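Local structure of 6-phosphogluconate dehydratase (2GP4) at residues K495-A501 and E548-G552. The protein probably catalyses the dehydration of 6-phosphogluconate to 2-keto-3-deoxy-6-phosphogluconate. Numbering follows the deposited sequence.
Sequences KGQGPKA and EAIDG
Gly-498 and Glu-548 bring their backbones to 5.7 Å between CA atoms, where the loop after strand 490-494 enters the short helix 499-502 and faces the turn that follows strand 541-546. The carboxylate of Glu-548 sits at the N-terminus of that helix, just past its N-cap Gly-498. OE1 accepts the backbone N of Lys-500 at 2.9 Å, met on its syn side, while OE2 takes a weak, bent bond from Ala-501 N at 3.1 Å (132°). With CG set between backbone N and carbonyl carbon (chi1 67°), the extended chain of Glu-548 carries the carboxylate to the two amides. Gly-498 CA lies 3.4 Å from Glu-548 OE2, the glycine letting the carboxylate come this close. Farther out, Lys-500 NZ makes a salt bridge with Asp-551 OD2 at 2.8 Å, meeting the oxygen at its syn lone pair, and also bonds to Leu-611 O. CD1 of Ile-550 packs 3.6 Å from Lys-500 CB. A methionine in place of Lys-500 would probably leave Asp-551 without its countercharge and the Leu-611 carbonyl without this donor. Asp-529 accepts the backbone N of both Gly-496 and Ala-549, joining the two loops. The two backbone N-H groups of the helix's first turn would be expected to stabilise Glu-548 as an anion.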
ATOM      1  N   LYS A 495     -12.736   1.539  19.193  1.00 18.19           N
ATOM      2  CA  LYS A 495     -11.916   2.725  19.337  1.00 17.77           C
ATOM      3  C   LYS A 495     -10.593   2.416  20.038  1.00 17.52           C
ATOM      4  O   LYS A 495     -10.375   1.288  20.501  1.00 17.30           O
ATOM      5  CB  LYS A 495     -12.699   3.835  20.047  1.00 17.93           C
ATOM      6  CG  LYS A 495     -13.243   3.451  21.413  1.00 18.06           C
ATOM      7  CD  LYS A 495     -13.843   4.651  22.103  1.00 18.06           C
ATOM      8  CE  LYS A 495     -14.251   4.310  23.524  1.00 17.91           C
ATOM      9  NZ  LYS A 495     -14.967   5.458  24.144  1.00 18.55           N
ATOM     10  N   GLY A 496      -9.713   3.418  20.082  1.00 16.98           N
ATOM     11  CA  GLY A 496      -8.376   3.279  20.663  1.00 16.82           C
ATOM     12  C   GLY A 496      -7.480   2.369  19.847  1.00 16.75           C
ATOM     13  O   GLY A 496      -6.626   1.667  20.395  1.00 16.62           O
ATOM     14  N   GLN A 497      -7.674   2.382  18.531  1.00 16.85           N
ATOM     15  CA  GLN A 497      -6.961   1.470  17.641  1.00 16.91           C
ATOM     16  C   GLN A 497      -6.148   2.217  16.586  1.00 16.84           C
ATOM     17  O   GLN A 497      -5.593   1.606  15.674  1.00 16.68           O
ATOM     18  CB  GLN A 497      -7.938   0.484  16.971  1.00 17.23           C
ATOM     19  CG  GLN A 497      -8.803  -0.355  17.923  1.00 17.24           C
ATOM     20  CD  GLN A 497      -8.006  -1.120  18.974  1.00 18.52           C
ATOM     21  OE1 GLN A 497      -7.015  -1.792  18.668  1.00 18.38           O
ATOM     22  NE2 GLN A 497      -8.449  -1.027  20.228  1.00 19.17           N
ATOM     23  N   GLY A 498      -6.076   3.537  16.718  1.00 16.75           N
ATOM     24  CA  GLY A 498      -5.328   4.362  15.783  1.00 16.88           C
ATOM     25  C   GLY A 498      -3.827   4.304  16.010  1.00 17.31           C
ATOM     26  O   GLY A 498      -3.364   3.674  16.969  1.00 17.32           O
ATOM     27  N   PRO A 499      -3.051   4.954  15.120  1.00 17.54           N
ATOM     28  CA  PRO A 499      -1.596   5.053  15.245  1.00 17.70           C
ATOM     29  C   PRO A 499      -1.126   5.476  16.641  1.00 18.12           C
ATOM     30  O   PRO A 499      -0.259   4.819  17.220  1.00 18.07           O
ATOM     31  CB  PRO A 499      -1.235   6.120  14.212  1.00 17.54           C
ATOM     32  CG  PRO A 499      -2.268   5.971  13.164  1.00 17.55           C
ATOM     33  CD  PRO A 499      -3.539   5.619  13.895  1.00 17.35           C
ATOM     34  N   LYS A 500      -1.710   6.544  17.182  1.00 18.63           N
ATOM     35  CA  LYS A 500      -1.261   7.104  18.464  1.00 18.99           C
ATOM     36  C   LYS A 500      -1.663   6.250  19.665  1.00 19.26           C
ATOM     37  O   LYS A 500      -0.940   6.191  20.657  1.00 19.44           O
ATOM     38  CB  LYS A 500      -1.761   8.542  18.648  1.00 18.95           C
ATOM     39  CG  LYS A 500      -1.168   9.569  17.680  1.00 19.00           C
ATOM     40  CD  LYS A 500      -1.477  10.991  18.156  1.00 19.54           C
ATOM     41  CE  LYS A 500      -1.033  12.054  17.155  1.00 19.50           C
ATOM     42  NZ  LYS A 500      -1.844  12.022  15.898  1.00 20.28           N
ATOM     43  N   ALA A 501      -2.814   5.589  19.574  1.00 19.53           N
ATOM     44  CA  ALA A 501      -3.331   4.812  20.695  1.00 19.51           C
ATOM     45  C   ALA A 501      -2.479   3.590  21.002  1.00 19.77           C
ATOM     46  O   ALA A 501      -2.000   3.434  22.122  1.00 19.83           O
ATOM     47  CB  ALA A 501      -4.765   4.412  20.439  1.00 19.46           C
ATOM     48  N   GLU A 548      -8.646  10.100  15.460  1.00 20.37           N
ATOM     49  CA  GLU A 548      -8.806   8.905  16.286  1.00 20.74           C
ATOM     50  C   GLU A 548      -9.336   9.266  17.677  1.00 21.02           C
ATOM     51  O   GLU A 548      -9.416  10.451  18.025  1.00 20.95           O
ATOM     52  CB  GLU A 548      -7.509   8.078  16.360  1.00 20.68           C
ATOM     53  CG  GLU A 548      -6.322   8.707  17.080  1.00 20.24           C
ATOM     54  CD  GLU A 548      -5.154   7.726  17.216  1.00 21.08           C
ATOM     55  OE1 GLU A 548      -4.188   7.816  16.423  1.00 21.20           O
ATOM     56  OE2 GLU A 548      -5.204   6.846  18.107  1.00 21.28           O
ATOM     57  N   ALA A 549      -9.721   8.250  18.450  1.00 21.35           N
ATOM     58  CA  ALA A 549     -10.348   8.469  19.757  1.00 21.65           C
ATOM     59  C   ALA A 549      -9.497   9.350  20.677  1.00 21.85           C
ATOM     60  O   ALA A 549      -9.975  10.377  21.163  1.00 22.11           O
ATOM     61  CB  ALA A 549     -10.696   7.140  20.429  1.00 21.53           C
ATOM     62  N   ILE A 550      -8.237   8.974  20.881  1.00 22.25           N
ATOM     63  CA  ILE A 550      -7.348   9.724  21.781  1.00 22.85           C
ATOM     64  C   ILE A 550      -6.863  11.070  21.216  1.00 23.28           C
ATOM     65  O   ILE A 550      -6.227  11.850  21.928  1.00 23.48           O
ATOM     66  CB  ILE A 550      -6.141   8.876  22.286  1.00 22.87           C
ATOM     67  CG1 ILE A 550      -5.170   8.547  21.148  1.00 22.64           C
ATOM     68  CG2 ILE A 550      -6.629   7.617  23.029  1.00 22.40           C
ATOM     69  CD1 ILE A 550      -3.771   8.242  21.633  1.00 22.48           C
ATOM     70  N   ASP A 551      -7.163  11.336  19.944  1.00 23.63           N
ATOM     71  CA  ASP A 551      -6.930  12.656  19.362  1.00 24.18           C
ATOM     72  C   ASP A 551      -8.155  13.570  19.504  1.00 24.23           C
ATOM     73  O   ASP A 551      -8.162  14.693  19.003  1.00 24.49           O
ATOM     74  CB  ASP A 551      -6.499  12.548  17.895  1.00 24.33           C
ATOM     75  CG  ASP A 551      -4.985  12.518  17.727  1.00 25.36           C
ATOM     76  OD1 ASP A 551      -4.287  13.268  18.442  1.00 26.86           O
ATOM     77  OD2 ASP A 551      -4.489  11.756  16.866  1.00 25.69           O
ATOM     78  N   GLY A 552      -9.186  13.082  20.190  1.00 24.27           N
ATOM     79  CA  GLY A 552     -10.384  13.872  20.473  1.00 24.06           C
ATOM     80  C   GLY A 552     -11.473  13.743  19.427  1.00 23.96           C
ATOM     81  O   GLY A 552     -12.415  14.530  19.405  1.00 23.80           O
TER